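Xenavidin (Xenopus tropicalis, PDB 2UZ2) binds biotin in a pocket inside an eight-stranded antiparallel barrel, four copies of which assemble into a tetramer, as in other avidins. Local coordinates at residues Tyr35-Ser40 against Val67-Ser72; Ser72-Val77 against Trp96-Ser101; Asn28-Gly33 against Pro50-Gln55. All blocks are in the same frame, centred on the assembly; numbering follows the deposited sequence.

In the fold
All three contacts belong to one closed antiparallel barrel of the avidin family. Contacts 1 and 2 line the biotin pocket together: their centres lie about 9 Å apart, they share Ser72, and Val67 N reaches Thr76 O at 2.8 Å in a probable backbone hydrogen bond between neighbouring strands. Contact 3 lies apart from the other two, its centre about 17 Å from that of contact 1 and about 18 Å from that of contact 2. It still joins contact 1 through adjacent strands, with His68 N 3.0 Å from Pro50 O, but its Leu51 side chain is about 11 Å from biotin. Contacts 2 and 3 do not touch, though both face the second subunit.

Contact 1: Tyr35-Ser40 against Val67-Ser72; sequences YFTSVS and VHWAFS. With BTN (biotin), chain D.
Tyr35 and Trp69 meet through Tyr35 CD2 and Trp69 CH2, 3.6 Å apart, with the phenol ring and the six-membered indole ring turned almost perpendicular (89°). Next to them the Thr37 methyl CG2 comes to 3.7 Å from Trp69 CZ3 and also touches Phe71 CZ, crossing both aromatic side chains at about a right angle. Threonine suits this place because its branches divide the work: while CG2 packs on the aromatic residues, OG1, anti to the backbone N (chi1 -174°), turns to biotin. That hydroxyl donates to Val39 O at 2.7 Å, committing its proton, and can then accept from biotin N2 at 2.8 Å. Tyr35 OH donates to the ureido oxygen O3 of biotin at 2.7 Å, and O3 lies near the plane of the phenol ring. Ser18 and Asn14 also hydrogen-bond the ligand.

Trp69 offers a broad apolar wall to the aliphatic tail of biotin, whose C9 stands 3.9 Å above the indole plane, over the centre of the ring system. Phe71 flanks the same tail with CE1 and CZ. Behind these first-shell groups, Val67 CG1 presses on the opposite indole face, Val67 CG2 lies 3.7 Å from Tyr35 CB, and a hydrogen bond from Trp69 NE1 to Thr76 OG1 fixes how the indole is rotated. An alanine here, lacking the indole, would probably open a gap beside the biotin tail, strip Val67 CG1 of its aromatic cover, leave Thr37 CG2 with Phe71 alone of the two rings it touches across this contact, and leave Thr76 OG1 without this donor. This combination, polar side chains gripping the ureido group and aromatic ones walling the rest, is characteristic of the biotin site in the avidin barrel.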
loop_
_atom_site.group_PDB
_atom_site.type_symbol
_atom_site.label_atom_id
_atom_site.label_comp_id
_atom_site.label_asym_id
_atom_site.label_seq_id
_atom_site.Cartn_x
_atom_site.Cartn_y
_atom_site.Cartn_z
ATOM N N TYR B 35 -9.305 15.946 -12.394
ATOM C CA TYR B 35 -8.699 16.093 -11.069
ATOM C C TYR B 35 -7.720 17.249 -11.136
ATOM O O TYR B 35 -6.879 17.354 -12.063
ATOM C CB TYR B 35 -7.969 14.807 -10.707
ATOM C CG TYR B 35 -7.698 14.684 -9.245
ATOM C CD1 TYR B 35 -8.535 13.897 -8.424
ATOM C CD2 TYR B 35 -6.594 15.282 -8.684
ATOM C CE1 TYR B 35 -8.260 13.749 -7.063
ATOM C CE2 TYR B 35 -6.335 15.152 -7.307
ATOM C CZ TYR B 35 -7.186 14.376 -6.520
ATOM O OH TYR B 35 -6.873 14.278 -5.161
ATOM N N PHE B 36 -7.808 18.132 -10.150
ATOM C CA PHE B 36 -6.857 19.202 -10.078
ATOM C C PHE B 36 -6.091 19.073 -8.760
ATOM O O PHE B 36 -6.634 19.324 -7.661
ATOM C CB PHE B 36 -7.450 20.604 -10.189
ATOM C CG PHE B 36 -6.367 21.651 -10.235
ATOM C CD1 PHE B 36 -5.866 22.065 -11.439
ATOM C CD2 PHE B 36 -5.769 22.109 -9.063
ATOM C CE1 PHE B 36 -4.850 23.009 -11.509
ATOM C CE2 PHE B 36 -4.713 23.034 -9.101
ATOM C CZ PHE B 36 -4.247 23.482 -10.341
ATOM N N THR B 37 -4.843 18.667 -8.855
ATOM C CA THR B 37 -4.098 18.445 -7.601
ATOM C C THR B 37 -3.459 19.717 -7.014
ATOM O O THR B 37 -2.914 20.553 -7.733
ATOM C CB THR B 37 -3.028 17.347 -7.751
ATOM O OG1 THR B 37 -2.456 17.114 -6.463
ATOM C CG2 THR B 37 -1.938 17.789 -8.719
ATOM N N SER B 38 -3.504 19.855 -5.692
ATOM C CA SER B 38 -2.895 21.003 -5.033
ATOM C C SER B 38 -1.436 20.705 -4.709
ATOM O O SER B 38 -0.679 21.606 -4.292
ATOM C CB SER B 38 -3.661 21.364 -3.766
ATOM O OG SER B 38 -4.847 22.055 -4.087
ATOM N N VAL B 39 -1.046 19.450 -4.923
ATOM C CA VAL B 39 0.316 18.955 -4.672
ATOM C C VAL B 39 0.896 18.100 -5.807
ATOM O O VAL B 39 0.183 17.428 -6.511
ATOM C CB VAL B 39 0.442 18.183 -3.325
ATOM C CG1 VAL B 39 0.116 19.104 -2.156
ATOM C CG2 VAL B 39 -0.402 16.928 -3.326
ATOM N N SER B 40 2.212 18.155 -5.993
ATOM C CA SER B 40 2.809 17.308 -7.015
ATOM C C SER B 40 4.229 16.937 -6.631
ATOM O O SER B 40 4.777 17.483 -5.692
ATOM C CB SER B 40 2.791 18.023 -8.371
ATOM O OG SER B 40 3.539 19.221 -8.297
ATOM N N VAL B 67 -6.119 8.762 -12.768
ATOM C CA VAL B 67 -5.884 10.109 -13.269
ATOM C C VAL B 67 -4.677 10.064 -14.176
ATOM O O VAL B 67 -3.641 9.540 -13.807
ATOM C CB VAL B 67 -5.673 11.133 -12.139
ATOM C CG1 VAL B 67 -5.281 12.493 -12.713
ATOM C CG2 VAL B 67 -6.974 11.295 -11.343
ATOM N N HIS B 68 -4.834 10.597 -15.380
ATOM C CA HIS B 68 -3.764 10.659 -16.391
ATOM C C HIS B 68 -3.148 12.060 -16.340
ATOM O O HIS B 68 -3.562 12.952 -17.056
ATOM C CB HIS B 68 -4.428 10.359 -17.740
ATOM C CG HIS B 68 -3.508 10.339 -18.925
ATOM N ND1 HIS B 68 -2.140 10.237 -18.840
ATOM C CD2 HIS B 68 -3.803 10.355 -20.247
ATOM C CE1 HIS B 68 -1.622 10.258 -20.062
ATOM N NE2 HIS B 68 -2.620 10.286 -20.932
ATOM N N TRP B 69 -2.159 12.248 -15.464
ATOM C CA TRP B 69 -1.648 13.605 -15.200
ATOM C C TRP B 69 -1.194 14.222 -16.509
ATOM O O TRP B 69 -0.389 13.623 -17.236
ATOM C CB TRP B 69 -0.471 13.568 -14.209
ATOM C CG TRP B 69 -0.876 12.970 -12.901
ATOM C CD1 TRP B 69 -0.486 11.758 -12.409
ATOM C CD2 TRP B 69 -1.776 13.536 -11.934
ATOM N NE1 TRP B 69 -1.081 11.529 -11.179
ATOM C CE2 TRP B 69 -1.888 12.606 -10.872
ATOM C CE3 TRP B 69 -2.504 14.741 -11.869
ATOM C CZ2 TRP B 69 -2.694 12.836 -9.731
ATOM C CZ3 TRP B 69 -3.327 14.968 -10.742
ATOM C CH2 TRP B 69 -3.404 14.028 -9.687
ATOM N N ALA B 70 -1.643 15.453 -16.746
ATOM C CA ALA B 70 -1.377 16.150 -17.990
ATOM C C ALA B 70 -0.002 16.811 -18.041
ATOM O O ALA B 70 0.418 17.298 -19.101
ATOM C CB ALA B 70 -2.499 17.194 -18.231
ATOM N N PHE B 71 0.717 16.814 -16.916
ATOM C CA PHE B 71 1.904 17.653 -16.754
ATOM C C PHE B 71 3.123 16.847 -16.289
ATOM O O PHE B 71 4.185 17.414 -16.003
ATOM C CB PHE B 71 1.585 18.798 -15.777
ATOM C CG PHE B 71 1.074 18.322 -14.453
ATOM C CD1 PHE B 71 1.948 18.026 -13.419
ATOM C CD2 PHE B 71 -0.297 18.168 -14.255
ATOM C CE1 PHE B 71 1.487 17.561 -12.196
ATOM C CE2 PHE B 71 -0.789 17.693 -13.068
ATOM C CZ PHE B 71 0.081 17.377 -12.020
ATOM N N SER B 72 2.970 15.527 -16.214
ATOM C CA SER B 72 4.070 14.650 -15.780
ATOM C C SER B 72 3.899 13.260 -16.389
ATOM O O SER B 72 2.838 12.977 -16.981
ATOM C CB SER B 72 4.108 14.543 -14.248
ATOM O OG SER B 72 3.135 13.647 -13.825
HETATM C C11 BTN D . 3.331 14.252 -10.407
HETATM O O11 BTN D . 4.131 13.506 -11.018
HETATM O O12 BTN D . 3.812 15.193 -9.730
HETATM C C10 BTN D . 1.830 14.038 -10.482
HETATM C C9 BTN D . 1.085 14.726 -9.344
HETATM C C8 BTN D . 0.898 13.773 -8.149
HETATM C C7 BTN D . -0.245 14.181 -7.236
HETATM C C2 BTN D . -0.444 13.206 -6.067
HETATM S S1 BTN D . -1.089 11.758 -6.593
HETATM C C6 BTN D . -1.754 11.368 -4.934
HETATM C C5 BTN D . -1.926 12.623 -4.097
HETATM N N1 BTN D . -3.306 13.089 -3.933
HETATM C C3 BTN D . -3.447 14.321 -4.445
HETATM O O3 BTN D . -4.509 15.212 -4.203
HETATM N N2 BTN D . -2.395 14.625 -5.201
HETATM C C4 BTN D . -1.273 13.751 -4.892
#

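Contact 2: Ser72-Val77 against Trp96-Ser101; sequences SDSITV and WLLRSS. With BTN (biotin), chain D.
Residues Ile75-Val77 and Trp96-Arg99 run antiparallel (168°) with axes 4.7 Å apart, joined by reciprocal N-H to C=O bonds at the Ile75-Arg99 and Val77-Leu97 pairs. They are the two arms of a beta hairpin in the avidin barrel, and the non-hydrogen-bonded pair between those, Thr76 with Leu98, faces biotin.

Thr76 OG1, which accepts from Trp69 NE1, lies 3.3 Å from Leu98 CD1 and 3.1 Å from the biotin sulfur S1, so a small polar branch fits beside the thiophane ring while Leu98 lays its other methyl, CD2, alongside the sulfur. Trp96 offers its face to the C6 corner of the same ring. Its CG sits between the backbone N and the carbonyl carbon (chi1 50°), which brings the indole face to biotin C6, 3.5 Å from the ring plane and over its centre; the thiophane ring is turned steeply to the indole, so one corner of it points at the face. Asn117 holds Trp96 NE1, and Trp109 of the third subunit packs on Trp96 and Leu98.

On the other face of the sheet Val77 CG2 touches Leu97 CB at 3.9 Å, apolar groups suited to a surface buried by Trp78 of the second subunit and Val114 of the third. Arg99 extends from this face to Gln81 of the second subunit.

In the loop just before Ile75, Ser72 OG accepts from Ser74 N in an ST turn, and both hydroxyls reach the same carboxylate oxygen. Two donors thus grip it and probably steady its charge: biotin O11 receives Ser72 OG at 3.0 Å and Ser74 OG at 2.8 Å, and a water that accepts from Ser101 N donates in turn to Ser74 OG at 2.8 Å.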
loop_
_atom_site.group_PDB
_atom_site.type_symbol
_atom_site.label_atom_id
_atom_site.label_comp_id
_atom_site.label_asym_id
_atom_site.label_seq_id
_atom_site.Cartn_x
_atom_site.Cartn_y
_atom_site.Cartn_z
ATOM N N SER B 72 2.970 15.527 -16.214
ATOM C CA SER B 72 4.070 14.650 -15.780
ATOM C C SER B 72 3.899 13.260 -16.389
ATOM O O SER B 72 2.838 12.977 -16.981
ATOM C CB SER B 72 4.108 14.543 -14.248
ATOM O OG SER B 72 3.135 13.647 -13.825
ATOM N N ASP B 73 4.933 12.413 -16.265
ATOM C CA ASP B 73 4.812 11.031 -16.778
ATOM C C ASP B 73 4.289 10.039 -15.744
ATOM O O ASP B 73 4.320 8.812 -15.972
ATOM C CB ASP B 73 6.139 10.550 -17.397
ATOM C CG ASP B 73 6.568 11.397 -18.597
ATOM O OD1 ASP B 73 5.681 11.913 -19.316
ATOM O OD2 ASP B 73 7.792 11.557 -18.816
ATOM N N SER B 74 3.732 10.566 -14.646
ATOM C CA SER B 74 3.137 9.757 -13.570
ATOM C C SER B 74 1.685 9.377 -13.822
ATOM O O SER B 74 1.021 9.939 -14.701
ATOM C CB SER B 74 3.171 10.548 -12.258
ATOM O OG SER B 74 4.509 10.888 -11.928
ATOM N N ILE B 75 1.189 8.407 -13.059
ATOM C CA ILE B 75 -0.224 8.009 -13.071
ATOM C C ILE B 75 -0.596 7.799 -11.612
ATOM O O ILE B 75 0.258 7.415 -10.806
ATOM C CB ILE B 75 -0.427 6.659 -13.810
ATOM C CG1 ILE B 75 -0.180 6.772 -15.337
ATOM C CG2 ILE B 75 -1.810 6.082 -13.466
ATOM C CD1 ILE B 75 -1.265 7.538 -16.122
ATOM N N THR B 76 -1.826 8.135 -11.244
ATOM C CA THR B 76 -2.306 7.786 -9.895
ATOM C C THR B 76 -3.650 7.096 -10.016
ATOM O O THR B 76 -4.473 7.493 -10.856
ATOM C CB THR B 76 -2.455 9.017 -8.999
ATOM O OG1 THR B 76 -1.207 9.725 -8.972
ATOM C CG2 THR B 76 -2.867 8.618 -7.559
ATOM N N VAL B 77 -3.838 6.073 -9.188
ATOM C CA VAL B 77 -5.142 5.381 -9.090
ATOM C C VAL B 77 -5.654 5.530 -7.673
ATOM O O VAL B 77 -4.872 5.528 -6.727
ATOM C CB VAL B 77 -5.079 3.881 -9.510
ATOM C CG1 VAL B 77 -4.771 3.745 -11.050
ATOM C CG2 VAL B 77 -4.035 3.069 -8.679
ATOM N N TRP B 96 -4.780 5.472 -2.401
ATOM C CA TRP B 96 -4.259 5.693 -3.732
ATOM C C TRP B 96 -2.865 5.120 -3.922
ATOM O O TRP B 96 -2.162 4.917 -2.942
ATOM C CB TRP B 96 -4.241 7.210 -4.099
ATOM C CG TRP B 96 -3.607 8.130 -3.073
ATOM C CD1 TRP B 96 -4.253 8.862 -2.131
ATOM C CD2 TRP B 96 -2.219 8.420 -2.921
ATOM N NE1 TRP B 96 -3.356 9.597 -1.372
ATOM C CE2 TRP B 96 -2.096 9.350 -1.841
ATOM C CE3 TRP B 96 -1.058 7.994 -3.574
ATOM C CZ2 TRP B 96 -0.861 9.863 -1.420
ATOM C CZ3 TRP B 96 0.199 8.505 -3.124
ATOM C CH2 TRP B 96 0.268 9.431 -2.082
ATOM N N LEU B 97 -2.508 4.837 -5.177
ATOM C CA LEU B 97 -1.122 4.492 -5.528
ATOM C C LEU B 97 -0.704 5.482 -6.594
ATOM O O LEU B 97 -1.418 5.662 -7.586
ATOM C CB LEU B 97 -1.062 3.065 -6.113
ATOM C CG LEU B 97 -1.384 1.894 -5.176
ATOM C CD1 LEU B 97 -1.525 0.557 -5.992
ATOM C CD2 LEU B 97 -0.303 1.790 -4.064
ATOM N N LEU B 98 0.460 6.093 -6.387
ATOM C CA LEU B 98 1.053 7.034 -7.332
ATOM C C LEU B 98 2.279 6.383 -7.963
ATOM O O LEU B 98 3.265 6.061 -7.279
ATOM C CB LEU B 98 1.437 8.310 -6.582
ATOM C CG LEU B 98 2.441 9.284 -7.205
ATOM C CD1 LEU B 98 2.016 9.798 -8.556
ATOM C CD2 LEU B 98 2.656 10.437 -6.219
ATOM N N ARG B 99 2.172 6.162 -9.269
ATOM C CA ARG B 99 3.246 5.575 -10.047
ATOM C C ARG B 99 4.096 6.645 -10.691
ATOM O O ARG B 99 3.577 7.458 -11.464
ATOM C CB ARG B 99 2.673 4.652 -11.142
ATOM C CG ARG B 99 3.782 4.075 -12.031
ATOM C CD ARG B 99 4.589 3.012 -11.281
ATOM N NE ARG B 99 5.926 2.846 -11.854
ATOM C CZ ARG B 99 6.661 1.741 -11.724
ATOM N NH1 ARG B 99 6.169 0.690 -11.074
ATOM N NH2 ARG B 99 7.883 1.684 -12.238
ATOM N N SER B 100 5.390 6.630 -10.405
ATOM C CA SER B 100 6.282 7.519 -11.146
ATOM C C SER B 100 7.011 6.760 -12.234
ATOM O O SER B 100 7.224 5.543 -12.142
ATOM C CB SER B 100 7.258 8.236 -10.227
ATOM O OG SER B 100 7.815 7.342 -9.290
ATOM N N SER B 101 7.387 7.486 -13.280
ATOM C CA SER B 101 8.112 6.891 -14.367
ATOM C C SER B 101 9.602 6.717 -14.053
ATOM O O SER B 101 10.350 7.692 -13.867
ATOM C CB SER B 101 7.888 7.728 -15.628
ATOM O OG SER B 101 8.681 7.225 -16.666
HETATM C C11 BTN D . 3.331 14.252 -10.407
HETATM O O11 BTN D . 4.131 13.506 -11.018
HETATM O O12 BTN D . 3.812 15.193 -9.730
HETATM C C10 BTN D . 1.830 14.038 -10.482
HETATM C C9 BTN D . 1.085 14.726 -9.344
HETATM C C8 BTN D . 0.898 13.773 -8.149
HETATM C C7 BTN D . -0.245 14.181 -7.236
HETATM C C2 BTN D . -0.444 13.206 -6.067
HETATM S S1 BTN D . -1.089 11.758 -6.593
HETATM C C6 BTN D . -1.754 11.368 -4.934
HETATM C C5 BTN D . -1.926 12.623 -4.097
HETATM N N1 BTN D . -3.306 13.089 -3.933
HETATM C C3 BTN D . -3.447 14.321 -4.445
HETATM O O3 BTN D . -4.509 15.212 -4.203
HETATM N N2 BTN D . -2.395 14.625 -5.201
HETATM C C4 BTN D . -1.273 13.751 -4.892
HETATM O O HOH W 1 6.881 10.213 -13.195
#

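Contact 3: Asn28-Gly33 against Pro50-Gln55; sequences NGEFTG and PLTGYQ
Within the avidin barrel, strands 30-36 and 49-55 are sequence-adjacent antiparallel neighbours, and here Phe31 meets Gly53 and Leu51 on the face turned to the barrel core. The segment axes approach to 4.5 Å at 147°, and five backbone hydrogen bonds join Gly29 to Gln55, Phe31 to Gly53 and Gly33 to Leu51.

The Phe31 ring, with CG between the backbone N and the carbonyl carbon (chi1 63°), folds across the partner strand: Gly53 CA lies 4.2 Å from the ring centroid in a CH-pi contact over the face. A methyl at Gly53 would sit tight against Phe31 CZ, which is consistent with a glycine here. Leu51 CD1 meets the ring edge at CE1, 3.6 Å away, and Leu51 CG rests against the Gly33 backbone, 3.5 Å from Gly33 C. Phe63 and Phe65 continue this apolar packing.

The opposite face carries Glu30, Thr32, Thr52 and Tyr54 and meets the second subunit, whose own Thr52 hydrogen-bonds Thr52 hydroxyl to hydroxyl. Leading into the strand, Asn28 OD1 accepts from Glu30 N at 3.0 Å in an Asx turn. Gly29 has a positive phi (91°), and a CB there would run into Gln55 O and the carbonyl O of Asn28, so glycine suits the place. Tyr54 CD1 lies 3.6 Å from Glu30 CA, and a water in the plane of its ring sits 2.6 Å from Tyr54 OH and donates to Glu30 OE1 at 3.3 Å.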
loop_
_atom_site.group_PDB
_atom_site.type_symbol
_atom_site.label_atom_id
_atom_site.label_comp_id
_atom_site.label_asym_id
_atom_site.label_seq_id
_atom_site.Cartn_x
_atom_site.Cartn_y
_atom_site.Cartn_z
ATOM N N ASN B 28 -23.671 1.600 -16.446
ATOM C CA ASN B 28 -22.789 0.453 -16.217
ATOM C C ASN B 28 -21.812 0.790 -15.108
ATOM O O ASN B 28 -20.874 0.019 -14.828
ATOM C CB ASN B 28 -22.014 0.058 -17.480
ATOM C CG ASN B 28 -21.049 1.107 -17.947
ATOM O OD1 ASN B 28 -21.114 2.293 -17.572
ATOM N ND2 ASN B 28 -20.078 0.671 -18.769
ATOM N N GLY B 29 -21.995 1.975 -14.524
ATOM C CA GLY B 29 -21.102 2.465 -13.411
ATOM C C GLY B 29 -19.905 3.285 -13.870
ATOM O O GLY B 29 -19.156 3.876 -13.044
ATOM N N GLU B 30 -19.694 3.369 -15.183
ATOM C CA GLU B 30 -18.493 4.078 -15.678
ATOM C C GLU B 30 -18.646 5.561 -15.462
ATOM O O GLU B 30 -19.721 6.122 -15.679
ATOM C CB GLU B 30 -18.303 3.778 -17.170
ATOM C CG GLU B 30 -16.933 4.252 -17.763
ATOM C CD GLU B 30 -16.719 3.696 -19.186
ATOM O OE1 GLU B 30 -17.571 2.893 -19.654
ATOM O OE2 GLU B 30 -15.688 4.037 -19.812
ATOM N N PHE B 31 -17.563 6.222 -15.073
ATOM C CA PHE B 31 -17.617 7.648 -14.942
ATOM C C PHE B 31 -16.370 8.307 -15.493
ATOM O O PHE B 31 -15.310 7.660 -15.642
ATOM C CB PHE B 31 -17.932 8.096 -13.481
ATOM C CG PHE B 31 -16.909 7.708 -12.433
ATOM C CD1 PHE B 31 -15.752 8.484 -12.249
ATOM C CD2 PHE B 31 -17.122 6.612 -11.591
ATOM C CE1 PHE B 31 -14.812 8.164 -11.246
ATOM C CE2 PHE B 31 -16.172 6.262 -10.579
ATOM C CZ PHE B 31 -15.009 7.066 -10.420
ATOM N N THR B 32 -16.513 9.596 -15.769
ATOM C CA THR B 32 -15.400 10.404 -16.258
ATOM C C THR B 32 -15.397 11.736 -15.524
ATOM O O THR B 32 -16.403 12.140 -14.945
ATOM C CB THR B 32 -15.480 10.663 -17.776
ATOM O OG1 THR B 32 -16.553 11.561 -18.054
ATOM C CG2 THR B 32 -15.741 9.383 -18.545
ATOM N N GLY B 33 -14.255 12.403 -15.536
ATOM C CA GLY B 33 -14.153 13.691 -14.890
ATOM C C GLY B 33 -12.746 14.227 -14.954
ATOM O O GLY B 33 -11.978 13.913 -15.872
ATOM N N PRO B 50 -7.375 14.571 -16.802
ATOM C CA PRO B 50 -8.568 13.742 -16.949
ATOM C C PRO B 50 -8.557 12.466 -16.113
ATOM O O PRO B 50 -7.499 11.939 -15.790
ATOM C CB PRO B 50 -8.533 13.377 -18.426
ATOM C CG PRO B 50 -7.026 13.299 -18.751
ATOM C CD PRO B 50 -6.453 14.449 -17.949
ATOM N N LEU B 51 -9.749 11.932 -15.837
ATOM C CA LEU B 51 -9.841 10.659 -15.148
ATOM C C LEU B 51 -10.955 9.817 -15.739
ATOM O O LEU B 51 -11.910 10.362 -16.335
ATOM C CB LEU B 51 -10.113 10.861 -13.644
ATOM C CG LEU B 51 -11.474 11.460 -13.233
ATOM C CD1 LEU B 51 -12.555 10.431 -12.935
ATOM C CD2 LEU B 51 -11.256 12.312 -12.001
ATOM N N THR B 52 -10.828 8.507 -15.535
ATOM C CA THR B 52 -11.893 7.541 -15.909
ATOM C C THR B 52 -11.956 6.496 -14.802
ATOM O O THR B 52 -10.915 6.144 -14.205
ATOM C CB THR B 52 -11.595 6.811 -17.242
ATOM O OG1 THR B 52 -12.779 6.123 -17.682
ATOM C CG2 THR B 52 -10.463 5.770 -17.074
ATOM N N GLY B 53 -13.155 5.994 -14.515
ATOM C CA GLY B 53 -13.263 4.956 -13.508
ATOM C C GLY B 53 -14.649 4.362 -13.492
ATOM O O GLY B 53 -15.425 4.497 -14.462
ATOM N N TYR B 54 -14.913 3.645 -12.412
ATOM C CA TYR B 54 -16.229 2.992 -12.220
ATOM C C TYR B 54 -16.636 3.067 -10.784
ATOM O O TYR B 54 -15.780 2.965 -9.890
ATOM C CB TYR B 54 -16.152 1.514 -12.507
ATOM C CG TYR B 54 -15.850 1.070 -13.904
ATOM C CD1 TYR B 54 -16.835 0.975 -14.880
ATOM C CD2 TYR B 54 -14.546 0.675 -14.186
ATOM C CE1 TYR B 54 -16.494 0.515 -16.175
ATOM C CE2 TYR B 54 -14.213 0.224 -15.365
ATOM C CZ TYR B 54 -15.120 0.150 -16.354
ATOM O OH TYR B 54 -14.676 -0.318 -17.545
ATOM N N GLN B 55 -17.950 3.191 -10.583
ATOM C CA GLN B 55 -18.551 2.962 -9.276
ATOM C C GLN B 55 -19.550 1.842 -9.355
ATOM O O GLN B 55 -20.133 1.603 -10.432
ATOM C CB GLN B 55 -19.234 4.223 -8.737
ATOM C CG GLN B 55 -20.465 4.704 -9.514
ATOM C CD GLN B 55 -21.330 5.677 -8.751
ATOM O OE1 GLN B 55 -21.417 6.842 -9.134
ATOM N NE2 GLN B 55 -21.996 5.223 -7.682
HETATM O O HOH W 2 -16.407 -0.145 -19.494
#